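Local coordinates for uncharacterized conserved protein (Methanococcus maripaludis S2, PDB 3C2Q), which catalyses the NAD(+)-dependent conversion of L-ornithine to L-proline with release of ammonia, at residues I8-N12 and H81-R85; A16-L22 and I68-K73; T30-T34 and M293-I297; G136-G142 and K274-L280; D177-L182 and V225-M231. Numbering follows the deposited sequence.

Interaction 1 (I8-N12 and H81-R85); sequences IENAN and HNGIR
Glu9 lays its side chain, chi1 m and chi2 t, alongside that of Asn82, with chi1 also m. Glu9 OE1 comes 2.9 Å from Asn82 OD1 as modelled. Both residues point their CA-to-CB bonds toward the opposite segment. Residues 8-12 are extended, with phi from -82 to -55° over residues 9-12 and psi from 123 to 149° over residues 8-12. They pass over the loop that leads into strand 84-86. The nearest CA atoms are those of Ala11 and Gly83, 4.1 Å apart. Gly83 has phi 66° and psi 30°, a left-handed conformation that suits glycine. A CB here would also clash with Ala11 N and Glu9 O. Gly83 CA therefore sits 3.2 Å from Glu9 O and 4.0 Å from Ile8 CG2. Beside it, Ala11 CA makes a CA-H...O contact to Asn82 O at 3.5 Å. A water completes the link: it accepts from Asn12 N at 2.8 Å and donates to Asn82 O at 2.7 Å. This is surface packing of the first modelled residues on the loop between strands 76-79 and 84-86, away from the residues that probably bind NAD(+). Ala11 and Gly83 both bond through their backbones to Lys37 of strand 34-38, while Asn12 bonds to Ile79 of strand 76-79.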
# COMPACT_ATOMS: atom_id res chain seq x y z
N ILE B 8 -11.38 22.04 -42.67
CA ILE B 8 -11.87 21.90 -41.25
C ILE B 8 -13.05 22.85 -40.99
O ILE B 8 -12.93 24.07 -41.17
CB ILE B 8 -10.72 22.11 -40.19
CG1 ILE B 8 -9.60 21.06 -40.34
CG2 ILE B 8 -11.25 22.11 -38.75
CD1 ILE B 8 -10.05 19.60 -40.25
N GLU B 9 -14.18 22.28 -40.58
CA GLU B 9 -15.36 23.05 -40.19
C GLU B 9 -15.03 24.08 -39.09
O GLU B 9 -14.13 23.86 -38.27
CB GLU B 9 -16.47 22.12 -39.67
CG GLU B 9 -16.84 20.95 -40.62
CD GLU B 9 -17.91 20.01 -40.04
OE1 GLU B 9 -18.61 20.42 -39.07
OE2 GLU B 9 -18.05 18.86 -40.55
N ASN B 10 -15.75 25.20 -39.09
CA ASN B 10 -15.74 26.09 -37.94
C ASN B 10 -16.45 25.38 -36.79
O ASN B 10 -17.37 24.60 -37.03
CB ASN B 10 -16.44 27.41 -38.25
CG ASN B 10 -15.58 28.36 -39.06
OD1 ASN B 10 -14.47 28.71 -38.66
ND2 ASN B 10 -16.10 28.80 -40.20
N ALA B 11 -16.03 25.65 -35.56
CA ALA B 11 -16.64 25.01 -34.38
C ALA B 11 -18.11 25.40 -34.23
O ALA B 11 -18.49 26.52 -34.53
CB ALA B 11 -15.87 25.41 -33.12
N ASN B 12 -18.92 24.47 -33.74
CA ASN B 12 -20.29 24.76 -33.39
C ASN B 12 -20.38 25.40 -32.00
O ASN B 12 -19.79 24.90 -31.03
CB ASN B 12 -21.15 23.50 -33.47
CG ASN B 12 -21.22 22.93 -34.89
OD1 ASN B 12 -20.73 21.82 -35.15
ND2 ASN B 12 -21.81 23.70 -35.83
N HIS B 81 -17.34 18.07 -31.33
CA HIS B 81 -15.90 17.92 -31.51
C HIS B 81 -15.31 18.46 -32.82
O HIS B 81 -14.10 18.33 -33.05
CB HIS B 81 -15.49 16.45 -31.31
CG HIS B 81 -15.70 15.94 -29.91
ND1 HIS B 81 -16.96 15.75 -29.37
CD2 HIS B 81 -14.82 15.57 -28.95
CE1 HIS B 81 -16.84 15.29 -28.13
NE2 HIS B 81 -15.56 15.18 -27.85
N ASN B 82 -16.16 19.10 -33.64
CA ASN B 82 -15.69 19.73 -34.89
C ASN B 82 -15.03 21.06 -34.66
O ASN B 82 -15.41 21.79 -33.74
CB ASN B 82 -16.85 19.96 -35.86
CG ASN B 82 -17.48 18.66 -36.37
OD1 ASN B 82 -18.67 18.64 -36.73
ND2 ASN B 82 -16.70 17.56 -36.40
N GLY B 83 -14.07 21.39 -35.52
CA GLY B 83 -13.39 22.69 -35.44
C GLY B 83 -12.56 22.83 -34.18
O GLY B 83 -12.40 23.94 -33.65
N ILE B 84 -12.05 21.70 -33.67
CA ILE B 84 -11.12 21.75 -32.52
C ILE B 84 -9.84 21.00 -32.82
O ILE B 84 -9.84 20.02 -33.57
CB ILE B 84 -11.76 21.26 -31.19
CG1 ILE B 84 -11.80 19.74 -31.12
CG2 ILE B 84 -13.19 21.79 -31.01
CD1 ILE B 84 -11.88 19.20 -29.69
N ARG B 85 -8.75 21.47 -32.22
CA ARG B 85 -7.43 20.88 -32.35
C ARG B 85 -6.82 20.79 -30.93
O ARG B 85 -6.64 21.81 -30.26
CB ARG B 85 -6.61 21.80 -33.24
CG ARG B 85 -5.20 21.42 -33.54
CD ARG B 85 -4.66 22.36 -34.67
NE ARG B 85 -4.35 23.73 -34.24
CZ ARG B 85 -4.09 24.74 -35.08
NH1 ARG B 85 -4.10 24.54 -36.39
NH2 ARG B 85 -3.80 25.95 -34.63
O HOH W 1 -17.92 22.01 -32.86

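Interaction 2 (A16-L22 and I68-K73); sequences ALKDSVL and IRKVKK
Lys73 and Ser20 have the largest areas buried by this contact, 76 and 74 Å². Residues 18-21 form a type II beta turn, closed by Val21 N to Lys18 O at 3.1 Å. Ser20 is its third residue, with phi 61° and psi 17°. Residues 68-70 make a short 3-10 segment, and the chain then extends from Val71 to Lys73. The register pairs Lys18 with Lys73, Asp19 with Lys72 and Ser20 with Arg69, at CA distances of 4.3, 4.3 and 4.8 Å. Ser20 N donates to Val71 O at 2.8 Å, and Ser20 CA lies 3.3 Å from Ile68 O in a CA-H...O contact. A water joins Ser20 OG, Arg69 O, Val71 O and Lys72 NZ. Lys73 N donates to Asp19 OD1 at 2.8 Å; Asp19 has chi1 m. The Lys73 side chain is all t, and its CE passes 3.4 Å from Leu17 O. On the inner side, Val71 CG1 meets Ala16 CB at 3.9 Å and Leu22 CD2 at 3.8 Å. Leu22 CD1 also meets Ile68 CD1 at 3.6 Å. Ser20 O and Leu22 N bond to Asn212 and Asn209 of the second subunit, so the turn also lies at a subunit interface. The arrangement is a type II beta turn docked on a neighbouring loop, joining two connections of the mixed beta-sheet domain.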
# COMPACT_ATOMS: atom_id res chain seq x y z
N ALA B 16 -25.33 29.58 -23.56
CA ALA B 16 -25.84 28.97 -22.32
C ALA B 16 -27.24 29.52 -22.04
O ALA B 16 -27.45 30.73 -22.10
CB ALA B 16 -24.92 29.30 -21.15
N LEU B 17 -28.19 28.65 -21.73
CA LEU B 17 -29.56 29.11 -21.48
C LEU B 17 -29.76 29.71 -20.10
O LEU B 17 -30.67 30.53 -19.90
CB LEU B 17 -30.57 27.99 -21.75
CG LEU B 17 -30.67 27.54 -23.22
CD1 LEU B 17 -31.96 26.78 -23.44
CD2 LEU B 17 -30.59 28.73 -24.20
N LYS B 18 -28.93 29.29 -19.14
CA LYS B 18 -28.88 29.88 -17.79
C LYS B 18 -27.46 29.74 -17.21
O LYS B 18 -26.67 28.94 -17.71
CB LYS B 18 -29.92 29.29 -16.82
CG LYS B 18 -30.70 28.08 -17.29
CD LYS B 18 -31.56 27.50 -16.14
CE LYS B 18 -32.22 26.20 -16.53
NZ LYS B 18 -32.66 25.40 -15.33
N ASP B 19 -27.14 30.55 -16.20
CA ASP B 19 -25.87 30.44 -15.48
C ASP B 19 -25.66 28.97 -15.11
O ASP B 19 -26.60 28.31 -14.66
CB ASP B 19 -25.86 31.30 -14.22
CG ASP B 19 -25.88 32.80 -14.50
OD1 ASP B 19 -25.84 33.21 -15.69
OD2 ASP B 19 -25.92 33.57 -13.52
N SER B 20 -24.45 28.46 -15.35
CA SER B 20 -24.02 27.11 -14.96
C SER B 20 -24.83 25.97 -15.58
O SER B 20 -24.77 24.84 -15.10
CB SER B 20 -24.01 26.95 -13.44
OG SER B 20 -23.39 28.06 -12.82
N VAL B 21 -25.58 26.26 -16.64
CA VAL B 21 -26.24 25.19 -17.37
C VAL B 21 -25.83 25.27 -18.85
O VAL B 21 -25.94 26.32 -19.48
CB VAL B 21 -27.80 25.19 -17.14
CG1 VAL B 21 -28.46 24.03 -17.89
CG2 VAL B 21 -28.13 25.13 -15.65
N LEU B 22 -25.37 24.15 -19.38
CA LEU B 22 -24.76 24.10 -20.68
C LEU B 22 -25.68 23.45 -21.69
O LEU B 22 -26.43 22.57 -21.32
CB LEU B 22 -23.46 23.30 -20.58
CG LEU B 22 -22.56 23.70 -19.42
CD1 LEU B 22 -21.40 22.73 -19.34
CD2 LEU B 22 -22.06 25.11 -19.64
N ILE B 68 -17.76 25.02 -15.15
CA ILE B 68 -19.19 25.11 -15.34
C ILE B 68 -19.85 26.14 -14.40
O ILE B 68 -20.74 26.85 -14.82
CB ILE B 68 -19.87 23.71 -15.31
CG1 ILE B 68 -21.36 23.82 -15.64
CG2 ILE B 68 -19.67 23.03 -13.92
CD1 ILE B 68 -22.10 22.46 -15.77
N ARG B 69 -19.39 26.26 -13.16
CA ARG B 69 -20.00 27.21 -12.26
C ARG B 69 -19.70 28.68 -12.59
O ARG B 69 -20.32 29.59 -12.03
CB ARG B 69 -19.66 26.90 -10.80
CG ARG B 69 -18.36 27.44 -10.36
CD ARG B 69 -18.06 27.10 -8.92
NE ARG B 69 -16.70 26.62 -8.95
CZ ARG B 69 -15.64 27.39 -8.82
NH1 ARG B 69 -15.78 28.69 -8.54
NH2 ARG B 69 -14.43 26.85 -8.92
N LYS B 70 -18.73 28.94 -13.47
CA LYS B 70 -18.49 30.31 -13.91
C LYS B 70 -19.12 30.64 -15.27
O LYS B 70 -19.04 31.77 -15.72
CB LYS B 70 -17.00 30.63 -13.93
CG LYS B 70 -16.41 30.81 -12.51
CD LYS B 70 -14.96 31.19 -12.60
CE LYS B 70 -14.24 31.07 -11.27
NZ LYS B 70 -14.77 32.03 -10.28
N VAL B 71 -19.75 29.65 -15.91
CA VAL B 71 -20.46 29.91 -17.19
C VAL B 71 -21.72 30.75 -16.95
O VAL B 71 -22.54 30.43 -16.08
CB VAL B 71 -20.76 28.61 -17.95
CG1 VAL B 71 -21.59 28.88 -19.26
CG2 VAL B 71 -19.46 27.90 -18.31
N LYS B 72 -21.86 31.85 -17.71
CA LYS B 72 -22.99 32.79 -17.56
C LYS B 72 -24.02 32.64 -18.68
O LYS B 72 -23.67 32.27 -19.79
CB LYS B 72 -22.50 34.24 -17.53
CG LYS B 72 -21.54 34.56 -16.39
CD LYS B 72 -22.17 34.23 -15.02
CE LYS B 72 -21.15 34.36 -13.88
NZ LYS B 72 -21.61 33.63 -12.65
N LYS B 73 -25.29 32.90 -18.37
CA LYS B 73 -26.34 32.89 -19.39
C LYS B 73 -25.83 33.69 -20.59
O LYS B 73 -25.28 34.78 -20.41
CB LYS B 73 -27.63 33.52 -18.82
CG LYS B 73 -28.72 33.65 -19.88
CD LYS B 73 -30.07 34.02 -19.35
CE LYS B 73 -31.07 33.81 -20.49
NZ LYS B 73 -32.40 34.43 -20.28
O HOH W 2 -22.34 31.01 -13.41

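Interaction 3 (T30-T34 and M293-I297); sequences TNHPT and MPSYI
Thr30, chi1 p, opens the first segment with an ST turn: its OG1 accepts from His32 N at 2.9 Å. Asn31 follows at phi -91° and psi 10°. Asn31 O accepts from Ser295 N at 2.9 Å and lies 3.1 Å from Pro294 CA in a CA-H...O contact. The nearest CA pairs are Asn31 with Pro294, 4.8 Å, and His32 with Ser295, 5.4 Å. The CA-to-CB bond of Asn31, chi1 p, points toward the other segment. Asn31 CB is 3.6 Å from Met293 O, and a water links Asn31 ND2 to that same Met293 O, at 2.9 Å from each. His32, chi1 m, has Ser295 OG at its ring edge. His32 ND1 and Ser295 OG are hydrogen-bonded at 2.8 Å, and Ser295 has chi1 p. Pro33 is extended, and its CG packs on the edge of the Tyr296 ring, 3.7 Å from CD2; Tyr296 has chi1 p. Thr34 OG1 donates back to His32 O at 3.0 Å. Across from them, Pro294 to Ile297 form a type I beta turn, with Ser295 at -69/-16° and Tyr296 at -80/-9°. The contact joins the mixed beta-sheet domain to the Rossmann domain. Residues 30-34 lead into strand 34-38 beside strand 84-86. Residues 293-297 connect helix 283-292 to strand 298-303, with Met293 and Ile297 packed on strand 276-280.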
# COMPACT_ATOMS: atom_id res chain seq x y z
N THR B 30 -10.16 18.27 -22.16
CA THR B 30 -9.01 17.55 -21.66
C THR B 30 -8.13 18.52 -20.86
O THR B 30 -8.47 19.72 -20.69
CB THR B 30 -8.16 16.99 -22.81
OG1 THR B 30 -7.47 18.07 -23.45
CG2 THR B 30 -9.02 16.21 -23.84
N ASN B 31 -6.99 18.03 -20.36
CA ASN B 31 -6.05 18.94 -19.73
C ASN B 31 -5.01 19.52 -20.73
O ASN B 31 -4.04 20.17 -20.34
CB ASN B 31 -5.39 18.30 -18.48
CG ASN B 31 -4.59 17.06 -18.80
OD1 ASN B 31 -4.85 16.38 -19.79
ND2 ASN B 31 -3.64 16.72 -17.92
N HIS B 32 -5.23 19.28 -22.02
CA HIS B 32 -4.27 19.71 -23.04
C HIS B 32 -4.62 21.07 -23.69
O HIS B 32 -5.79 21.43 -23.78
CB HIS B 32 -4.18 18.67 -24.15
CG HIS B 32 -3.98 17.26 -23.66
ND1 HIS B 32 -2.91 16.89 -22.88
CD2 HIS B 32 -4.70 16.14 -23.87
CE1 HIS B 32 -2.99 15.59 -22.62
NE2 HIS B 32 -4.08 15.12 -23.19
N PRO B 33 -3.59 21.81 -24.16
CA PRO B 33 -3.86 23.03 -24.93
C PRO B 33 -4.78 22.73 -26.09
O PRO B 33 -4.62 21.72 -26.80
CB PRO B 33 -2.48 23.51 -25.43
CG PRO B 33 -1.46 22.53 -24.90
CD PRO B 33 -2.15 21.54 -23.98
N THR B 34 -5.78 23.57 -26.27
CA THR B 34 -6.81 23.30 -27.30
C THR B 34 -6.97 24.57 -28.15
O THR B 34 -6.87 25.69 -27.61
CB THR B 34 -8.15 22.90 -26.63
OG1 THR B 34 -7.94 21.72 -25.83
CG2 THR B 34 -9.28 22.65 -27.69
N MSE B 293 -4.41 21.85 -13.71
CA MSE B 293 -3.18 22.06 -14.49
C MSE B 293 -3.25 21.60 -15.93
O MSE B 293 -3.76 20.52 -16.20
CB MSE B 293 -2.03 21.28 -13.83
CG MSE B 293 -1.51 21.92 -12.55
SE MSE B 293 -0.24 20.58 -11.76
CE MSE B 293 1.03 20.52 -13.23
N PRO B 294 -2.66 22.36 -16.85
CA PRO B 294 -2.49 21.85 -18.21
C PRO B 294 -1.36 20.80 -18.26
O PRO B 294 -0.47 20.81 -17.39
CB PRO B 294 -2.10 23.10 -19.01
CG PRO B 294 -1.46 23.98 -18.07
CD PRO B 294 -2.14 23.74 -16.73
N SER B 295 -1.40 19.93 -19.26
CA SER B 295 -0.45 18.82 -19.36
C SER B 295 1.00 19.22 -19.67
O SER B 295 1.92 18.40 -19.49
CB SER B 295 -0.92 17.84 -20.44
OG SER B 295 -1.01 18.51 -21.69
N TYR B 296 1.22 20.46 -20.13
CA TYR B 296 2.58 20.86 -20.48
C TYR B 296 3.46 21.26 -19.29
O TYR B 296 4.65 21.45 -19.45
CB TYR B 296 2.61 21.96 -21.58
CG TYR B 296 1.77 23.18 -21.29
CD1 TYR B 296 2.14 24.10 -20.29
CD2 TYR B 296 0.61 23.42 -22.02
CE1 TYR B 296 1.37 25.22 -20.04
CE2 TYR B 296 -0.17 24.55 -21.77
CZ TYR B 296 0.21 25.44 -20.80
OH TYR B 296 -0.56 26.56 -20.55
N ILE B 297 2.89 21.40 -18.10
CA ILE B 297 3.69 21.75 -16.92
C ILE B 297 4.30 20.45 -16.39
O ILE B 297 3.60 19.46 -16.20
CB ILE B 297 2.84 22.43 -15.84
CG1 ILE B 297 2.11 23.66 -16.41
CG2 ILE B 297 3.71 22.81 -14.59
CD1 ILE B 297 1.26 24.38 -15.38
O HOH W 3 -3.24 17.86 -15.30

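Interaction 4 (G136-G142 and K274-L280); sequences GGIAIVG and KKMVIML
Backbone hydrogen bonds join strands 138-142 and 276-280 side by side in parallel. Their axes approach to 4.6 Å with a crossing angle of -17°. Ile138 pairs with Met276, and the register runs one for one to Gly142 with Leu280. Ala139 N to Met276 O is 3.0 Å, Ile278 N to Ala139 O 2.9 Å, Val141 N to Ile278 O 2.9 Å, and Leu280 N to Val141 O 2.7 Å. At the entry, Gly137 O accepts from Lys275 N at 2.8 Å and Met276 N at 3.3 Å. CA-H...O contacts fill in, such as Ile138 CA to Met276 O at 3.3 Å. These are central strands of the Rossmann fold; strand 138-142 is its first, and strand 276-280 its fourth along the chain. Apolar contacts divide by face. Ile138, Ile140, Met276, Ile278 and Leu280 share one face, where Ile140 CG2 meets Leu280 CD1 at 3.7 Å; helix 112-133 packs on Ile138, Met276 and Ile278. Ala139, Val141, Val277 and Met279 share the other, where Val141 CG2 meets Val277 CG1 at 3.7 Å. Val141 there touches His285, which by similarity binds NAD(+). A polar link involves water, which donates to Gly136 O at 2.5 Å and accepts from Lys274 NZ at 3.1 Å; Lys274 NZ also bonds to Thr270 O.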
# COMPACT_ATOMS: atom_id res chain seq x y z
N GLY B 136 7.45 31.76 -15.00
CA GLY B 136 7.61 30.29 -14.88
C GLY B 136 7.87 29.88 -13.43
O GLY B 136 7.12 30.20 -12.53
N GLY B 137 8.97 29.18 -13.20
CA GLY B 137 9.28 28.84 -11.84
C GLY B 137 8.55 27.58 -11.37
O GLY B 137 7.98 26.84 -12.16
N ILE B 138 8.63 27.33 -10.07
CA ILE B 138 8.23 26.04 -9.50
C ILE B 138 7.20 26.29 -8.41
O ILE B 138 7.38 27.17 -7.58
CB ILE B 138 9.45 25.30 -8.86
CG1 ILE B 138 10.51 25.01 -9.93
CG2 ILE B 138 8.97 23.99 -8.10
CD1 ILE B 138 11.83 24.37 -9.40
N ALA B 139 6.13 25.50 -8.42
CA ALA B 139 5.22 25.48 -7.27
C ALA B 139 5.33 24.14 -6.53
O ALA B 139 5.54 23.09 -7.16
CB ALA B 139 3.76 25.71 -7.71
N ILE B 140 5.19 24.20 -5.21
CA ILE B 140 5.15 23.01 -4.35
C ILE B 140 3.75 22.83 -3.85
O ILE B 140 3.09 23.80 -3.39
CB ILE B 140 6.08 23.14 -3.10
CG1 ILE B 140 7.55 23.31 -3.50
CG2 ILE B 140 5.89 21.97 -2.10
CD1 ILE B 140 8.16 22.19 -4.38
N VAL B 141 3.28 21.59 -3.91
CA VAL B 141 2.01 21.24 -3.32
C VAL B 141 2.39 20.27 -2.20
O VAL B 141 3.08 19.29 -2.45
CB VAL B 141 1.10 20.56 -4.39
CG1 VAL B 141 -0.20 20.12 -3.82
CG2 VAL B 141 0.84 21.52 -5.57
N GLY B 142 1.94 20.53 -0.96
CA GLY B 142 2.48 19.71 0.13
C GLY B 142 1.51 19.35 1.23
O GLY B 142 0.56 20.11 1.50
N LYS B 274 3.26 28.18 -13.99
CA LYS B 274 4.51 27.59 -13.51
C LYS B 274 5.14 26.68 -14.58
O LYS B 274 4.45 26.14 -15.46
CB LYS B 274 4.24 26.78 -12.22
CG LYS B 274 3.68 27.63 -11.09
CD LYS B 274 4.75 28.65 -10.61
CE LYS B 274 4.20 29.60 -9.53
NZ LYS B 274 3.40 30.70 -10.15
N LYS B 275 6.45 26.50 -14.51
CA LYS B 275 7.14 25.52 -15.37
C LYS B 275 7.13 24.09 -14.79
O LYS B 275 7.23 23.12 -15.53
CB LYS B 275 8.58 25.94 -15.61
CG LYS B 275 8.72 27.20 -16.48
CD LYS B 275 8.41 26.90 -17.93
CE LYS B 275 9.71 26.65 -18.71
NZ LYS B 275 10.24 27.91 -19.36
N MSE B 276 7.02 23.98 -13.48
CA MSE B 276 7.05 22.67 -12.80
C MSE B 276 6.23 22.71 -11.52
O MSE B 276 6.23 23.72 -10.80
CB MSE B 276 8.49 22.26 -12.46
CG MSE B 276 8.63 20.91 -11.72
SE MSE B 276 10.58 20.56 -11.44
CE MSE B 276 10.71 18.68 -11.92
N VAL B 277 5.56 21.61 -11.22
CA VAL B 277 4.82 21.49 -9.97
C VAL B 277 5.29 20.20 -9.30
O VAL B 277 5.31 19.15 -9.94
CB VAL B 277 3.32 21.44 -10.17
CG1 VAL B 277 2.62 21.16 -8.79
CG2 VAL B 277 2.81 22.76 -10.79
N ILE B 278 5.77 20.30 -8.07
CA ILE B 278 6.20 19.13 -7.32
C ILE B 278 5.22 18.90 -6.17
O ILE B 278 5.02 19.78 -5.33
CB ILE B 278 7.62 19.28 -6.74
CG1 ILE B 278 8.63 19.55 -7.85
CG2 ILE B 278 7.99 17.97 -5.97
CD1 ILE B 278 10.06 19.82 -7.40
N MSE B 279 4.60 17.72 -6.16
CA MSE B 279 3.56 17.41 -5.19
C MSE B 279 4.17 16.47 -4.17
O MSE B 279 4.75 15.46 -4.57
CB MSE B 279 2.39 16.68 -5.87
CG MSE B 279 1.72 17.54 -6.93
SE MSE B 279 0.87 16.34 -8.24
CE MSE B 279 -0.01 17.82 -9.24
N LEU B 280 4.07 16.82 -2.87
CA LEU B 280 4.80 16.09 -1.82
C LEU B 280 3.84 15.55 -0.76
O LEU B 280 3.32 16.31 0.06
CB LEU B 280 5.83 17.01 -1.13
CG LEU B 280 6.90 17.69 -2.00
CD1 LEU B 280 7.66 18.82 -1.28
CD2 LEU B 280 7.86 16.59 -2.45
O HOH W 4 5.77 32.10 -11.51

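Interaction 5 (D177-L182 and V225-M231); sequences DIESAL and VLKEGIM
Residues 177-182 are helical, part of helix 171-183, and residues 225-229 form a loop that enters helix 230-237 through Gly229 at the N-cap position. The motif is a helix N terminus bound by an aspartate of another helix, within the Rossmann domain. Gly229 has phi 111° and psi -176°, which call for glycine; a CB would also clash with Asp177 OD1. The nearest CA atoms are those of Ala181 and Glu228, 5.6 Å apart. The CA-to-CB bond of Asp177, chi1 t, points toward residues 225-231. Asp177 OD1 accepts from Ile230 N at 2.8 Å and Asp177 OD2 from Met231 N at 2.9 Å. Apolar packing continues along the helix. Ile178 CG1 meets Leu226 CD2 at 3.9 Å, Ala181 CB meets Leu226 CD1 at 3.6 Å, and Leu182 CD2 meets Val225 CG1 at 4.1 Å. Helix 217-222 packs on Ile178, Leu226 and Met231. A water donates to Asp177 OD2 at 2.7 Å and Glu228 O at 2.8 Å.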
# COMPACT_ATOMS: atom_id res chain seq x y z
N ASP B 177 4.45 22.97 10.50
CA ASP B 177 5.69 23.71 10.22
C ASP B 177 5.93 24.71 11.39
O ASP B 177 7.03 24.81 11.95
CB ASP B 177 5.60 24.45 8.89
CG ASP B 177 6.78 25.43 8.66
OD1 ASP B 177 7.97 25.00 8.56
OD2 ASP B 177 6.50 26.64 8.53
N ILE B 178 4.86 25.41 11.77
CA ILE B 178 4.98 26.43 12.81
C ILE B 178 5.19 25.81 14.19
O ILE B 178 6.01 26.31 14.97
CB ILE B 178 3.77 27.41 12.73
CG1 ILE B 178 3.95 28.27 11.48
CG2 ILE B 178 3.70 28.28 14.05
CD1 ILE B 178 2.68 28.97 10.96
N GLU B 179 4.49 24.71 14.48
CA GLU B 179 4.78 23.89 15.66
C GLU B 179 6.25 23.55 15.76
O GLU B 179 6.83 23.60 16.88
CB GLU B 179 3.98 22.57 15.66
CG GLU B 179 4.09 21.81 16.96
CD GLU B 179 3.65 20.34 16.84
OE1 GLU B 179 2.90 19.98 15.89
OE2 GLU B 179 4.06 19.52 17.69
N SER B 180 6.86 23.15 14.64
CA SER B 180 8.25 22.72 14.72
C SER B 180 9.15 23.95 14.91
O SER B 180 10.15 23.86 15.62
CB SER B 180 8.68 21.83 13.52
OG SER B 180 8.62 22.58 12.33
N ALA B 181 8.78 25.08 14.31
CA ALA B 181 9.55 26.32 14.50
C ALA B 181 9.51 26.79 15.95
O ALA B 181 10.55 27.13 16.52
CB ALA B 181 9.06 27.41 13.55
N LEU B 182 8.33 26.78 16.56
CA LEU B 182 8.17 27.27 17.94
C LEU B 182 8.67 26.30 18.96
O LEU B 182 9.29 26.70 19.95
CB LEU B 182 6.70 27.60 18.25
CG LEU B 182 6.09 28.73 17.42
CD1 LEU B 182 4.62 28.90 17.84
CD2 LEU B 182 6.83 30.02 17.61
N VAL B 225 7.82 36.32 16.80
CA VAL B 225 7.28 35.06 17.33
C VAL B 225 7.74 33.85 16.46
O VAL B 225 8.26 32.86 16.98
CB VAL B 225 5.74 35.13 17.44
CG1 VAL B 225 5.13 33.77 17.69
CG2 VAL B 225 5.33 36.14 18.57
N LEU B 226 7.58 34.00 15.15
CA LEU B 226 7.96 32.96 14.19
C LEU B 226 9.26 33.34 13.52
O LEU B 226 9.32 34.34 12.80
CB LEU B 226 6.85 32.78 13.16
CG LEU B 226 7.02 31.66 12.13
CD1 LEU B 226 7.14 30.32 12.88
CD2 LEU B 226 5.86 31.66 11.14
N LYS B 227 10.29 32.53 13.75
CA LYS B 227 11.69 32.85 13.43
C LYS B 227 12.36 31.92 12.43
O LYS B 227 13.54 32.11 12.07
CB LYS B 227 12.53 32.80 14.72
CG LYS B 227 12.21 33.90 15.74
CD LYS B 227 13.11 33.79 17.01
CE LYS B 227 12.45 32.92 18.11
NZ LYS B 227 12.75 33.37 19.53
N GLU B 228 11.66 30.86 12.01
CA GLU B 228 12.28 29.87 11.13
C GLU B 228 11.18 29.00 10.50
O GLU B 228 10.03 29.01 10.99
CB GLU B 228 13.27 28.97 11.90
CG GLU B 228 12.57 28.03 12.88
CD GLU B 228 13.49 27.15 13.74
OE1 GLU B 228 14.37 27.69 14.43
OE2 GLU B 228 13.32 25.91 13.76
N GLY B 229 11.53 28.26 9.45
CA GLY B 229 10.62 27.26 8.88
C GLY B 229 10.12 27.68 7.50
O GLY B 229 10.53 28.70 6.92
N ILE B 230 9.22 26.86 6.95
CA ILE B 230 8.74 27.06 5.59
C ILE B 230 7.92 28.35 5.46
O ILE B 230 8.16 29.13 4.55
CB ILE B 230 7.87 25.85 5.14
CG1 ILE B 230 8.71 24.56 5.09
CG2 ILE B 230 7.22 26.15 3.78
CD1 ILE B 230 7.83 23.24 5.31
N MSE B 231 6.94 28.55 6.33
CA MSE B 231 6.05 29.71 6.24
C MSE B 231 6.87 31.00 6.49
O MSE B 231 6.70 31.99 5.78
CB MSE B 231 4.90 29.61 7.25
CG MSE B 231 4.09 28.29 7.20
SE MSE B 231 3.61 27.90 5.32
CE MSE B 231 2.41 29.31 5.07
O HOH W 5 7.63 28.87 9.55

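Interaction 4 is the core contact, about 6 Å from the chain centre to its own centre. It is built from regular strand pairing and apolar side chains. Interaction 3 is also buried, but joins the two domains with a few polar bonds and a proline-tyrosine contact. The two touch: Ile297 and Met293 pack against residues 274-280. Interactions 1 and 2 both belong to the beta domain. Interaction 1 is a surface contact linked by water, while interaction 2 is partly buried and has direct bonds plus an apolar inner side. Interaction 5 shares the Rossmann domain with interaction 4, on its periphery, where a carboxylate binds helix amides.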